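Local coordinates for 3-dehydroquinate dehydratase (Enterococcus faecalis, PDB 4PH6), which catalyses the cis-dehydration of 3-dehydroquinate to 3-dehydroshikimate through an imine intermediate, the third step of the chorismate pathway, at residues I118-N123 against V158-Q163; A126-I131 against Q165-D170; A225-S230 against Q243-Y248. All coordinates share one frame; numbering follows the deposited sequence.

Contact 1. Residues I118-N123 against V158-Q163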
ATOM      1  N   ILE A 118      21.156   8.796  15.226  1.00  7.82           N
ATOM      2  CA  ILE A 118      21.085   9.258  16.606  1.00  8.38           C
ATOM      3  C   ILE A 118      19.623   9.327  17.053  1.00  8.86           C
ATOM      4  O   ILE A 118      18.797   9.971  16.421  1.00  8.56           O
ATOM      5  CB  ILE A 118      21.735  10.637  16.784  1.00  8.45           C
ATOM      6  CG1 ILE A 118      23.206  10.590  16.360  1.00  8.13           C
ATOM      7  CG2 ILE A 118      21.592  11.129  18.245  1.00  9.52           C
ATOM      8  CD1 ILE A 118      23.898  11.929  16.406  1.00  8.27           C
ATOM      9  N   GLU A 119      19.304   8.645  18.140  1.00 13.35           N
ATOM     10  CA  GLU A 119      17.935   8.634  18.624  1.00 16.68           C
ATOM     11  C   GLU A 119      17.534   9.989  19.208  1.00 10.82           C
ATOM     12  O   GLU A 119      18.237  10.553  20.046  1.00 11.34           O
ATOM     13  CB  GLU A 119      17.754   7.511  19.634  1.00 13.15           C
ATOM     14  CG  GLU A 119      17.966   6.160  18.984  1.00 13.47           C
ATOM     15  CD  GLU A 119      17.880   4.995  19.938  1.00 15.82           C
ATOM     16  OE1 GLU A 119      17.688   5.205  21.156  1.00 17.44           O
ATOM     17  OE2 GLU A 119      18.023   3.853  19.457  1.00 20.01           O
ATOM     18  N   LEU A 120      16.411  10.505  18.714  1.00 10.72           N
ATOM     19  CA  LEU A 120      15.834  11.759  19.182  1.00 11.26           C
ATOM     20  C   LEU A 120      15.857  11.879  20.703  1.00 12.52           C
ATOM     21  O   LEU A 120      16.174  12.940  21.236  1.00 12.97           O
ATOM     22  CB  LEU A 120      14.390  11.899  18.671  1.00 11.33           C
ATOM     23  CG  LEU A 120      13.494  13.008  19.249  1.00 12.15           C
ATOM     24  CD1 LEU A 120      13.994  14.408  18.864  1.00 12.11           C
ATOM     25  CD2 LEU A 120      12.029  12.828  18.837  1.00 12.41           C
ATOM     26  N   PHE A 121      15.511  10.804  21.397  1.00 13.18           N
ATOM     27  CA  PHE A 121      15.297  10.813  22.841  1.00 16.13           C
ATOM     28  C   PHE A 121      16.541  10.627  23.721  1.00 20.90           C
ATOM     29  O   PHE A 121      16.450  10.704  24.876  1.00 24.92           O
ATOM     30  CB  PHE A 121      14.187   9.844  23.293  1.00 19.86           C
ATOM     31  CG  PHE A 121      12.818  10.255  22.863  1.00 21.13           C
ATOM     32  CD1 PHE A 121      11.995   9.381  22.263  1.00 21.58           C
ATOM     33  CD2 PHE A 121      12.387  11.516  23.022  1.00 27.84           C
ATOM     34  CE1 PHE A 121      10.755   9.744  21.837  1.00 23.66           C
ATOM     35  CE2 PHE A 121      11.145  11.894  22.584  1.00 27.10           C
ATOM     36  CZ  PHE A 121      10.321  11.006  21.994  1.00 20.32           C
ATOM     37  N   ALA A 122      17.684  10.385  23.127  1.00 14.14           N
ATOM     38  CA  ALA A 122      18.917  10.290  23.853  1.00 15.51           C
ATOM     39  C   ALA A 122      19.242  11.649  24.360  1.00 15.24           C
ATOM     40  O   ALA A 122      18.751  12.586  23.882  1.00 15.39           O
ATOM     41  CB  ALA A 122      20.037   9.779  22.980  1.00 13.63           C
ATOM     42  N   ASN A 123      20.114  11.700  25.347  1.00 22.24           N
ATOM     43  CA  ASN A 123      20.529  12.957  25.972  1.00 17.05           C
ATOM     44  C   ASN A 123      20.928  13.964  24.941  1.00 16.05           C
ATOM     45  O   ASN A 123      21.892  13.893  24.288  1.00 17.99           O
ATOM     46  CB  ASN A 123      21.779  12.723  26.823  1.00 17.90           C
ATOM     47  CG  ASN A 123      22.215  13.957  27.633  1.00 19.13           C
ATOM     48  OD1 ASN A 123      22.643  14.970  27.158  1.00 18.78           O
ATOM     49  ND2 ASN A 123      22.080  13.811  28.888  1.00 27.96           N
ATOM     50  N   VAL A 158       3.899  13.320  14.162  1.00  9.24           N
ATOM     51  CA  VAL A 158       4.245  14.557  13.470  1.00  6.04           C
ATOM     52  C   VAL A 158       5.108  15.454  14.366  1.00  9.11           C
ATOM     53  O   VAL A 158       6.070  16.063  13.902  1.00  7.93           O
ATOM     54  CB  VAL A 158       2.963  15.331  13.025  1.00  6.58           C
ATOM     55  CG1 VAL A 158       3.294  16.739  12.574  1.00  6.89           C
ATOM     56  CG2 VAL A 158       2.232  14.567  11.915  1.00  8.22           C
ATOM     57  N   ALA A 159       4.762  15.536  15.646  1.00  6.56           N
ATOM     58  CA  ALA A 159       5.502  16.370  16.569  1.00 17.28           C
ATOM     59  C   ALA A 159       6.915  15.839  16.739  1.00 15.97           C
ATOM     60  O   ALA A 159       7.865  16.619  16.812  1.00 17.20           O
ATOM     61  CB  ALA A 159       4.790  16.453  17.930  1.00  7.26           C
ATOM     62  N   ARG A 160       7.054  14.517  16.791  1.00  6.33           N
ATOM     63  CA  ARG A 160       8.375  13.927  16.943  1.00  6.19           C
ATOM     64  C   ARG A 160       9.215  14.164  15.699  1.00  6.23           C
ATOM     65  O   ARG A 160      10.393  14.497  15.800  1.00 12.98           O
ATOM     66  CB  ARG A 160       8.280  12.439  17.263  1.00  5.71           C
ATOM     67  CG  ARG A 160       7.721  12.177  18.652  1.00  5.76           C
ATOM     68  CD  ARG A 160       7.786  10.715  19.015  1.00  9.75           C
ATOM     69  NE  ARG A 160       7.034  10.426  20.235  1.00 16.39           N
ATOM     70  CZ  ARG A 160       6.904   9.210  20.767  1.00 13.21           C
ATOM     71  NH1 ARG A 160       7.477   8.161  20.195  1.00  4.86           N
ATOM     72  NH2 ARG A 160       6.180   9.045  21.864  1.00 15.29           N
ATOM     73  N   LEU A 161       8.611  14.019  14.523  1.00  6.05           N
ATOM     74  CA  LEU A 161       9.344  14.261  13.289  1.00 10.69           C
ATOM     75  C   LEU A 161       9.745  15.735  13.230  1.00 12.71           C
ATOM     76  O   LEU A 161      10.836  16.073  12.775  1.00  6.97           O
ATOM     77  CB  LEU A 161       8.508  13.861  12.061  1.00  5.95           C
ATOM     78  CG  LEU A 161       8.340  12.351  11.866  1.00 14.07           C
ATOM     79  CD1 LEU A 161       7.287  12.037  10.812  1.00  8.41           C
ATOM     80  CD2 LEU A 161       9.678  11.671  11.520  1.00  5.44           C
ATOM     81  N   ARG A 162       8.868  16.607  13.704  1.00  7.02           N
ATOM     82  CA  ARG A 162       9.155  18.035  13.674  1.00  9.00           C
ATOM     83  C   ARG A 162      10.254  18.420  14.661  1.00  8.02           C
ATOM     84  O   ARG A 162      11.020  19.340  14.393  1.00  8.53           O
ATOM     85  CB  ARG A 162       7.893  18.855  13.976  1.00 11.06           C
ATOM     86  CG  ARG A 162       6.870  18.908  12.842  1.00  7.91           C
ATOM     87  CD  ARG A 162       5.700  19.764  13.255  1.00  9.14           C
ATOM     88  NE  ARG A 162       6.087  21.168  13.339  1.00 15.68           N
ATOM     89  CZ  ARG A 162       5.392  22.092  13.982  1.00 12.55           C
ATOM     90  NH1 ARG A 162       4.283  21.758  14.637  1.00  9.58           N
ATOM     91  NH2 ARG A 162       5.823  23.340  13.989  1.00 13.69           N
ATOM     92  N   GLN A 163      10.330  17.726  15.796  1.00  7.81           N
ATOM     93  CA  GLN A 163      11.368  18.017  16.790  1.00  8.18           C
ATOM     94  C   GLN A 163      12.756  17.591  16.285  1.00  9.45           C
ATOM     95  O   GLN A 163      13.750  18.244  16.592  1.00 13.07           O
ATOM     96  CB  GLN A 163      11.057  17.337  18.134  1.00  8.03           C
ATOM     97  CG  GLN A 163       9.781  17.841  18.857  1.00 16.15           C
ATOM     98  CD  GLN A 163      10.067  18.923  19.908  1.00 31.28           C
ATOM     99  OE1 GLN A 163      11.241  19.286  20.142  1.00 29.21           O
ATOM    100  NE2 GLN A 163       8.999  19.445  20.546  1.00  9.43           N
TER
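Arg160, on helix 154-166, runs across the ends of Leu120 and Phe121, two neighbouring residues of the turn that leaves strand 115-119. Its CB lies 4.1 Å from Leu120 CD2, and the same methyl comes to 3.8 Å from the main-chain oxygen Arg160 O. From CB the chain sets off with CG anti to the carbonyl carbon (chi1 -69°) and stays extended as far as NE, which carries the guanidinium past the rim of the phenyl ring. Arg160 CD is 3.9 Å from Phe121 CZ. One atom further on, Arg160 NE approaches Phe121 CZ to 3.8 Å and lies at the ring edge, near the ring plane. At the tip, Arg160 NH1 is 4.0 Å from Phe121 CE1. The ring and guanidinium planes stand 82° apart, so the ring presents its edge to one face of the guanidinium, and the cation does not lie over the aromatic face.

That face is used from within the turn: Leu120 CD2 sits 3.9 Å above the Phe121 ring plane, displaced from the ring centre, and is thus held between ring and helix backbone. The other Leu120 methyl, CD1, packs 4.2 Å from Gln163 CB, whose amide turns off from the contact. The polar end of Arg160 is anchored elsewhere, NE by a salt bridge to Glu156 and NH1 by a hydrogen bond to Asn145 OD1, which fixes the guanidinium that the ring edge meets.

Glu119 to Ala122 form a type I beta turn, and Glu119 pairs with Arg85, predicted to bind the substrate. The arrangement belongs to the rim of a (beta/alpha)8 barrel, where the loop after one strand leans on the helix that follows the next strand.

Contact 2. Residues A126-I131 against Q165-D170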
ATOM      1  N   ALA A 126      24.299  16.017  25.106  1.00 16.79           N
ATOM      2  CA  ALA A 126      25.340  15.156  24.574  1.00 16.71           C
ATOM      3  C   ALA A 126      25.149  14.932  23.087  1.00 14.49           C
ATOM      4  O   ALA A 126      26.066  14.935  22.387  1.00 13.90           O
ATOM      5  CB  ALA A 126      25.402  13.825  25.281  1.00 17.89           C
ATOM      6  N   ALA A 127      23.924  14.730  22.672  1.00 13.90           N
ATOM      7  CA  ALA A 127      23.648  14.414  21.278  1.00 12.49           C
ATOM      8  C   ALA A 127      23.917  15.622  20.393  1.00 14.20           C
ATOM      9  O   ALA A 127      24.474  15.478  19.310  1.00 11.12           O
ATOM     10  CB  ALA A 127      22.200  13.913  21.101  1.00 12.19           C
ATOM     11  N   ASP A 128      23.532  16.813  20.850  1.00 12.91           N
ATOM     12  CA  ASP A 128      23.765  18.009  20.051  1.00 12.48           C
ATOM     13  C   ASP A 128      25.262  18.230  19.818  1.00 12.54           C
ATOM     14  O   ASP A 128      25.690  18.534  18.700  1.00 11.80           O
ATOM     15  CB  ASP A 128      23.138  19.237  20.719  1.00 13.47           C
ATOM     16  CG  ASP A 128      21.632  19.281  20.539  1.00 19.60           C
ATOM     17  OD1 ASP A 128      21.103  18.441  19.776  1.00 17.86           O
ATOM     18  OD2 ASP A 128      20.980  20.162  21.138  1.00 17.78           O
ATOM     19  N   THR A 129      26.053  18.060  20.870  1.00 13.55           N
ATOM     20  CA  THR A 129      27.493  18.235  20.756  1.00 16.52           C
ATOM     21  C   THR A 129      28.054  17.244  19.747  1.00 14.66           C
ATOM     22  O   THR A 129      28.920  17.591  18.952  1.00 20.61           O
ATOM     23  CB  THR A 129      28.200  18.057  22.117  1.00 15.22           C
ATOM     24  OG1 THR A 129      27.629  18.964  23.064  1.00 16.40           O
ATOM     25  CG2 THR A 129      29.696  18.317  21.994  1.00 15.69           C
ATOM     26  N   LEU A 130      27.544  16.015  19.788  1.00 12.19           N
ATOM     27  CA  LEU A 130      27.924  14.966  18.851  1.00 14.12           C
ATOM     28  C   LEU A 130      27.532  15.310  17.404  1.00 14.65           C
ATOM     29  O   LEU A 130      28.316  15.121  16.467  1.00 13.76           O
ATOM     30  CB  LEU A 130      27.287  13.642  19.260  1.00 11.07           C
ATOM     31  CG  LEU A 130      27.477  12.501  18.260  1.00 20.55           C
ATOM     32  CD1 LEU A 130      28.969  12.139  18.137  1.00 10.29           C
ATOM     33  CD2 LEU A 130      26.636  11.285  18.655  1.00 18.07           C
ATOM     34  N   ILE A 131      26.319  15.819  17.235  1.00 11.64           N
ATOM     35  CA  ILE A 131      25.829  16.215  15.920  1.00 16.31           C
ATOM     36  C   ILE A 131      26.784  17.179  15.203  1.00 14.85           C
ATOM     37  O   ILE A 131      27.128  16.955  14.038  1.00 11.86           O
ATOM     38  CB  ILE A 131      24.439  16.875  16.019  1.00  9.04           C
ATOM     39  CG1 ILE A 131      23.395  15.854  16.474  1.00  8.98           C
ATOM     40  CG2 ILE A 131      24.048  17.467  14.675  1.00  8.31           C
ATOM     41  CD1 ILE A 131      22.051  16.463  16.839  1.00  9.35           C
ATOM     42  N   GLN A 165      13.719  17.615  13.093  1.00  8.02           N
ATOM     43  CA  GLN A 165      14.087  18.643  12.138  1.00  8.51           C
ATOM     44  C   GLN A 165      14.585  19.891  12.895  1.00 11.01           C
ATOM     45  O   GLN A 165      15.577  20.508  12.496  1.00 15.49           O
ATOM     46  CB  GLN A 165      12.904  18.976  11.207  1.00  8.47           C
ATOM     47  CG  GLN A 165      13.221  19.944  10.038  1.00  8.99           C
ATOM     48  CD  GLN A 165      12.035  20.141   9.086  1.00  9.41           C
ATOM     49  OE1 GLN A 165      11.890  19.424   8.098  1.00 16.60           O
ATOM     50  NE2 GLN A 165      11.177  21.098   9.397  1.00  9.32           N
ATOM     51  N   MET A 166      13.927  20.229  14.005  1.00  9.36           N
ATOM     52  CA  MET A 166      14.337  21.373  14.824  1.00 13.01           C
ATOM     53  C   MET A 166      15.717  21.180  15.439  1.00 13.77           C
ATOM     54  O   MET A 166      16.416  22.153  15.725  1.00 16.91           O
ATOM     55  CB  MET A 166      13.329  21.631  15.950  1.00 10.84           C
ATOM     56  CG  MET A 166      11.996  22.196  15.495  1.00 13.09           C
ATOM     57  SD  MET A 166      10.780  22.284  16.824  1.00 18.01           S
ATOM     58  CE  MET A 166       9.390  22.940  15.913  1.00 18.68           C
ATOM     59  N   ARG A 167      16.089  19.928  15.674  1.00  9.75           N
ATOM     60  CA  ARG A 167      17.403  19.615  16.219  1.00  9.93           C
ATOM     61  C   ARG A 167      18.397  19.440  15.086  1.00 12.25           C
ATOM     62  O   ARG A 167      19.419  18.786  15.268  1.00 14.22           O
ATOM     63  CB  ARG A 167      17.379  18.332  17.065  1.00 11.59           C
ATOM     64  CG  ARG A 167      16.407  18.315  18.242  1.00 13.35           C
ATOM     65  CD  ARG A 167      17.098  18.528  19.588  1.00  9.87           C
ATOM     66  NE  ARG A 167      18.269  17.672  19.790  1.00  9.75           N
ATOM     67  CZ  ARG A 167      18.238  16.410  20.218  1.00 12.89           C
ATOM     68  NH1 ARG A 167      17.077  15.815  20.484  1.00 14.65           N
ATOM     69  NH2 ARG A 167      19.375  15.734  20.367  1.00  9.26           N
ATOM     70  N   GLN A 168      18.077  19.984  13.911  1.00 16.83           N
ATOM     71  CA  GLN A 168      18.988  19.996  12.759  1.00 10.22           C
ATOM     72  C   GLN A 168      19.358  18.601  12.226  1.00 14.63           C
ATOM     73  O   GLN A 168      20.490  18.364  11.796  1.00 13.70           O
ATOM     74  CB  GLN A 168      20.269  20.770  13.102  1.00 10.97           C
ATOM     75  CG  GLN A 168      20.046  22.196  13.604  1.00 22.01           C
ATOM     76  CD  GLN A 168      21.345  22.926  13.947  1.00 31.32           C
ATOM     77  OE1 GLN A 168      22.326  22.865  13.199  1.00 35.03           O
ATOM     78  NE2 GLN A 168      21.355  23.616  15.086  1.00 30.49           N
ATOM     79  N   ALA A 169      18.400  17.680  12.240  1.00 14.52           N
ATOM     80  CA  ALA A 169      18.590  16.420  11.542  1.00 10.06           C
ATOM     81  C   ALA A 169      18.725  16.663  10.041  1.00 12.68           C
ATOM     82  O   ALA A 169      18.040  17.513   9.471  1.00  9.55           O
ATOM     83  CB  ALA A 169      17.442  15.480  11.807  1.00  8.58           C
ATOM     84  N   ASP A 170      19.619  15.923   9.403  1.00  8.84           N
ATOM     85  CA  ASP A 170      19.641  15.900   7.951  1.00 13.67           C
ATOM     86  C   ASP A 170      18.488  15.028   7.428  1.00  9.34           C
ATOM     87  O   ASP A 170      17.917  15.295   6.375  1.00  8.45           O
ATOM     88  CB  ASP A 170      20.996  15.402   7.455  1.00  9.69           C
ATOM     89  CG  ASP A 170      22.109  16.395   7.753  1.00  9.62           C
ATOM     90  OD1 ASP A 170      21.972  17.565   7.349  1.00 17.02           O
ATOM     91  OD2 ASP A 170      23.099  16.022   8.417  1.00  9.67           O
TER
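Asp128 and Arg167 mark the closest approach of the two backbones, their CA atoms 7.6 Å apart; a turn further along helix 124-136, the CA atoms of Ile131 and Gln168 are 8.4 Å apart. Residues 126-131 are helical throughout, whereas 165-170 hold the end of helix 154-166. Arg167 is the first residue to leave helical geometry, and Gln168, with a positive phi of 63°, is the C-prime residue of a Schellman motif, with Ala169 N bonding back to Met164 O and Gln168 N to Gln165 O (2.9 Å). The helix thus ends just where Arg167 can turn toward its neighbour.

The chain of Arg167 is bent at chi2 and chi3, and the bends lay its guanidinium edge against the other helix. A side-on salt bridge results, with two nitrogens gripping a single oxygen. Arg167 NE donates to Asp128 OD1 at 2.9 Å, nearly straight at 159°, meeting it on the syn side close to the carboxylate plane. The second bond, Arg167 NH2 to Asp128 OD1, is longer at 3.3 Å and more bent, and comes from above that plane. Carboxylate and guanidinium are turned 58° against each other, so the pairing is not the flat, two-oxygen kind. At the same edge Ala127 CB closes to 3.4 Å from Arg167 NH2, while Ile131 CD1 rests 3.8 Å from the main-chain oxygen Arg167 O.

The remaining nitrogen, NH1, bonds to the carbonyl oxygen of Leu120, which ties Arg167 to the turn before helix 124-136 as well as to the helix itself. Beneath, Ala127 and Ile131 pack on Ile118 of strand 115-119, and Arg167 touches Leu143 of strand 140-147. On its far flank helix 124-136 meets helix 97-110 through Ala126 and Leu130.

Contact 3. Residues A225-S230 against Q243-Y248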
ATOM      1  N   ALA A 225      11.447   8.905   2.382  1.00  9.80           N
ATOM      2  CA  ALA A 225      12.564   8.894   1.434  1.00  6.47           C
ATOM      3  C   ALA A 225      13.495   7.671   1.515  1.00  9.65           C
ATOM      4  O   ALA A 225      14.318   7.451   0.615  1.00  6.37           O
ATOM      5  CB  ALA A 225      13.368  10.157   1.595  1.00  6.55           C
ATOM      6  N   LEU A 226      13.377   6.882   2.574  1.00  6.01           N
ATOM      7  CA  LEU A 226      14.150   5.645   2.680  1.00  5.86           C
ATOM      8  C   LEU A 226      13.266   4.467   3.089  1.00  7.08           C
ATOM      9  O   LEU A 226      12.303   4.626   3.838  1.00  8.26           O
ATOM     10  CB  LEU A 226      15.301   5.801   3.681  1.00  5.79           C
ATOM     11  CG  LEU A 226      16.453   6.763   3.368  1.00  5.87           C
ATOM     12  CD1 LEU A 226      17.449   6.748   4.512  1.00  5.83           C
ATOM     13  CD2 LEU A 226      17.150   6.426   2.023  1.00  5.95           C
ATOM     14  N   THR A 227      13.592   3.288   2.585  1.00  5.69           N
ATOM     15  CA  THR A 227      12.895   2.084   2.985  1.00  5.58           C
ATOM     16  C   THR A 227      13.929   0.986   3.243  1.00  5.51           C
ATOM     17  O   THR A 227      14.968   0.919   2.581  1.00  5.53           O
ATOM     18  CB  THR A 227      11.843   1.649   1.916  1.00 14.70           C
ATOM     19  OG1 THR A 227      11.165   0.463   2.345  1.00  5.71           O
ATOM     20  CG2 THR A 227      12.493   1.416   0.535  1.00  5.81           C
ATOM     21  N   PHE A 228      13.660   0.143   4.229  1.00  6.72           N
ATOM     22  CA  PHE A 228      14.640  -0.836   4.677  1.00  8.73           C
ATOM     23  C   PHE A 228      14.261  -2.237   4.212  1.00 16.06           C
ATOM     24  O   PHE A 228      13.115  -2.674   4.375  1.00 14.54           O
ATOM     25  CB  PHE A 228      14.777  -0.777   6.203  1.00  8.60           C
ATOM     26  CG  PHE A 228      15.607   0.394   6.700  1.00 14.40           C
ATOM     27  CD1 PHE A 228      15.207   1.705   6.461  1.00 19.19           C
ATOM     28  CD2 PHE A 228      16.778   0.182   7.421  1.00 14.69           C
ATOM     29  CE1 PHE A 228      15.962   2.772   6.916  1.00 17.38           C
ATOM     30  CE2 PHE A 228      17.533   1.250   7.882  1.00  9.42           C
ATOM     31  CZ  PHE A 228      17.123   2.540   7.626  1.00 14.68           C
ATOM     32  N   GLY A 229      15.220  -2.927   3.607  1.00 17.40           N
ATOM     33  CA  GLY A 229      14.984  -4.251   3.065  1.00 18.17           C
ATOM     34  C   GLY A 229      16.047  -5.240   3.487  1.00 27.74           C
ATOM     35  O   GLY A 229      17.245  -4.937   3.443  1.00 35.79           O
ATOM     36  N   SER A 230      15.615  -6.428   3.891  1.00 24.29           N
ATOM     37  CA  SER A 230      16.526  -7.434   4.433  1.00 27.78           C
ATOM     38  C   SER A 230      17.436  -8.028   3.355  1.00 31.92           C
ATOM     39  O   SER A 230      17.003  -8.273   2.225  1.00 30.33           O
ATOM     40  CB  SER A 230      15.725  -8.549   5.110  1.00 24.52           C
ATOM     41  OG  SER A 230      14.896  -9.185   4.159  1.00 20.74           O
ATOM     42  N   GLN A 243      15.436  -7.167  -3.346  1.00 23.09           N
ATOM     43  CA  GLN A 243      15.048  -7.344  -4.750  1.00 31.81           C
ATOM     44  C   GLN A 243      13.547  -7.107  -4.979  1.00 32.01           C
ATOM     45  O   GLN A 243      13.158  -6.437  -5.943  1.00 32.42           O
ATOM     46  CB  GLN A 243      15.418  -8.750  -5.257  1.00 36.77           C
ATOM     47  CG  GLN A 243      14.738  -9.123  -6.582  1.00 36.99           C
ATOM     48  CD  GLN A 243      14.938 -10.586  -6.988  1.00 41.20           C
ATOM     49  OE1 GLN A 243      14.856 -11.491  -6.158  1.00 44.77           O
ATOM     50  NE2 GLN A 243      15.176 -10.819  -8.276  1.00 38.06           N
ATOM     51  N   VAL A 244      12.714  -7.683  -4.115  1.00 25.52           N
ATOM     52  CA  VAL A 244      11.265  -7.523  -4.208  1.00 22.59           C
ATOM     53  C   VAL A 244      10.907  -6.058  -4.016  1.00 25.43           C
ATOM     54  O   VAL A 244       9.970  -5.532  -4.629  1.00 29.56           O
ATOM     55  CB  VAL A 244      10.525  -8.393  -3.148  1.00 26.73           C
ATOM     56  CG1 VAL A 244       9.075  -7.975  -3.006  1.00 31.61           C
ATOM     57  CG2 VAL A 244      10.632  -9.875  -3.481  1.00 22.65           C
ATOM     58  N   LEU A 245      11.684  -5.405  -3.163  1.00 20.28           N
ATOM     59  CA  LEU A 245      11.432  -4.032  -2.776  1.00 18.85           C
ATOM     60  C   LEU A 245      11.570  -3.076  -3.961  1.00 20.97           C
ATOM     61  O   LEU A 245      10.687  -2.257  -4.224  1.00 18.14           O
ATOM     62  CB  LEU A 245      12.395  -3.640  -1.660  1.00 18.45           C
ATOM     63  CG  LEU A 245      11.916  -2.622  -0.645  1.00 26.52           C
ATOM     64  CD1 LEU A 245      10.460  -2.912  -0.222  1.00 17.41           C
ATOM     65  CD2 LEU A 245      12.863  -2.646   0.556  1.00 17.43           C
ATOM     66  N   ARG A 246      12.686  -3.191  -4.673  1.00 19.06           N
ATOM     67  CA  ARG A 246      12.904  -2.390  -5.867  1.00 18.95           C
ATOM     68  C   ARG A 246      11.775  -2.614  -6.871  1.00 19.24           C
ATOM     69  O   ARG A 246      11.229  -1.657  -7.412  1.00 18.77           O
ATOM     70  CB  ARG A 246      14.252  -2.716  -6.506  1.00 19.53           C
ATOM     71  CG  ARG A 246      14.611  -1.777  -7.639  1.00 19.34           C
ATOM     72  CD  ARG A 246      15.144  -0.454  -7.119  1.00 18.49           C
ATOM     73  NE  ARG A 246      16.545  -0.565  -6.722  1.00 19.38           N
ATOM     74  CZ  ARG A 246      17.198   0.355  -6.022  1.00 18.13           C
ATOM     75  NH1 ARG A 246      16.576   1.452  -5.627  1.00 17.30           N
ATOM     76  NH2 ARG A 246      18.474   0.172  -5.709  1.00 18.45           N
ATOM     77  N   ASN A 247      11.426  -3.880  -7.104  1.00 20.05           N
ATOM     78  CA  ASN A 247      10.365  -4.218  -8.045  1.00 20.52           C
ATOM     79  C   ASN A 247       9.044  -3.602  -7.606  1.00 22.95           C
ATOM     80  O   ASN A 247       8.314  -3.031  -8.412  1.00 28.81           O
ATOM     81  CB  ASN A 247      10.197  -5.737  -8.178  1.00 24.65           C
ATOM     82  CG  ASN A 247      11.207  -6.373  -9.119  1.00 25.15           C
ATOM     83  OD1 ASN A 247      11.926  -5.691  -9.854  1.00 23.82           O
ATOM     84  ND2 ASN A 247      11.246  -7.703  -9.114  1.00 26.45           N
ATOM     85  N   TYR A 248       8.746  -3.714  -6.317  1.00 19.48           N
ATOM     86  CA  TYR A 248       7.494  -3.190  -5.799  1.00 23.00           C
ATOM     87  C   TYR A 248       7.464  -1.673  -5.854  1.00 18.08           C
ATOM     88  O   TYR A 248       6.426  -1.092  -6.148  1.00 29.85           O
ATOM     89  CB  TYR A 248       7.250  -3.682  -4.375  1.00 24.55           C
ATOM     90  CG  TYR A 248       6.577  -5.042  -4.338  1.00 19.54           C
ATOM     91  CD1 TYR A 248       5.501  -5.282  -3.491  1.00 19.38           C
ATOM     92  CD2 TYR A 248       7.000  -6.076  -5.166  1.00 20.46           C
ATOM     93  CE1 TYR A 248       4.879  -6.516  -3.458  1.00 24.10           C
ATOM     94  CE2 TYR A 248       6.381  -7.316  -5.137  1.00 29.69           C
ATOM     95  CZ  TYR A 248       5.319  -7.533  -4.279  1.00 23.90           C
ATOM     96  OH  TYR A 248       4.692  -8.762  -4.239  1.00 21.78           O
TER
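Phe228 sends its CB away from the helix, and it is its carbonyl oxygen that meets Leu245: Phe228 O lies 3.8 Å from Leu245 CD2. The Phe228 ring packs on Glu49, predicted to bind the substrate. Tyr248, a turn further on the helix and not touching the strand, carries Val244 CG1 of the same helix over one face, 3.4 Å above its ring plane and displaced from the ring centre; it also stacks on Tyr248 of the second subunit, and its OH bonds to Thr251 of that subunit. Strand 226-228 and helix 242-251 are the last strand and helix of the (beta/alpha)8 barrel, so this contact packs the final helix on the strand that precedes it and that completes the barrel beside strand 20-25.

Between the two flat groups lies a small buried junction centred on Leu245, where a methyl meets backbone and hydroxyl atoms as well as carbon. The side chain points at the strand, with CG some 30° off the exact anti position relative to the backbone N (chi1 -149°). From there a single methyl, CD2, makes all the close approaches. Thr227 reaches it tip to tip: its OG1 stands 4.0 Å and its CG2 4.1 Å from Leu245 CD2. The hydroxyl has a polar partner, since Thr227 OG1 hydrogen-bonds to the carbonyl oxygen of Arg216, also predicted to bind the substrate. Leu245 packs on Val217 and Leu240 as well.

Residues 231-239 of the loop joining strand to helix are not modelled, consistent with mobility. Just before them, with no side chain in the way, Gly229 CA comes to 3.7 Å from Leu245 CD2.

In the fold
From the N terminus, the turn leaving strand 115-119 opens contact 1, and helix 124-136, which follows at once, opens contact 2; both are closed later by helix 154-166 and its end, after strand 140-147. The segments alternate along the chain, so the two loops cross, and the contacts touch, with centres about 9 Å apart. Together they fasten two successive beta-alpha units on one flank of the barrel. Contact 3 comes in series after both, closing a short loop of only twelve intervening residues. It lies on the opposite side of the chain's centre, about 25 Å from contact 1 between centres, where the last helix reaches the dimer partner.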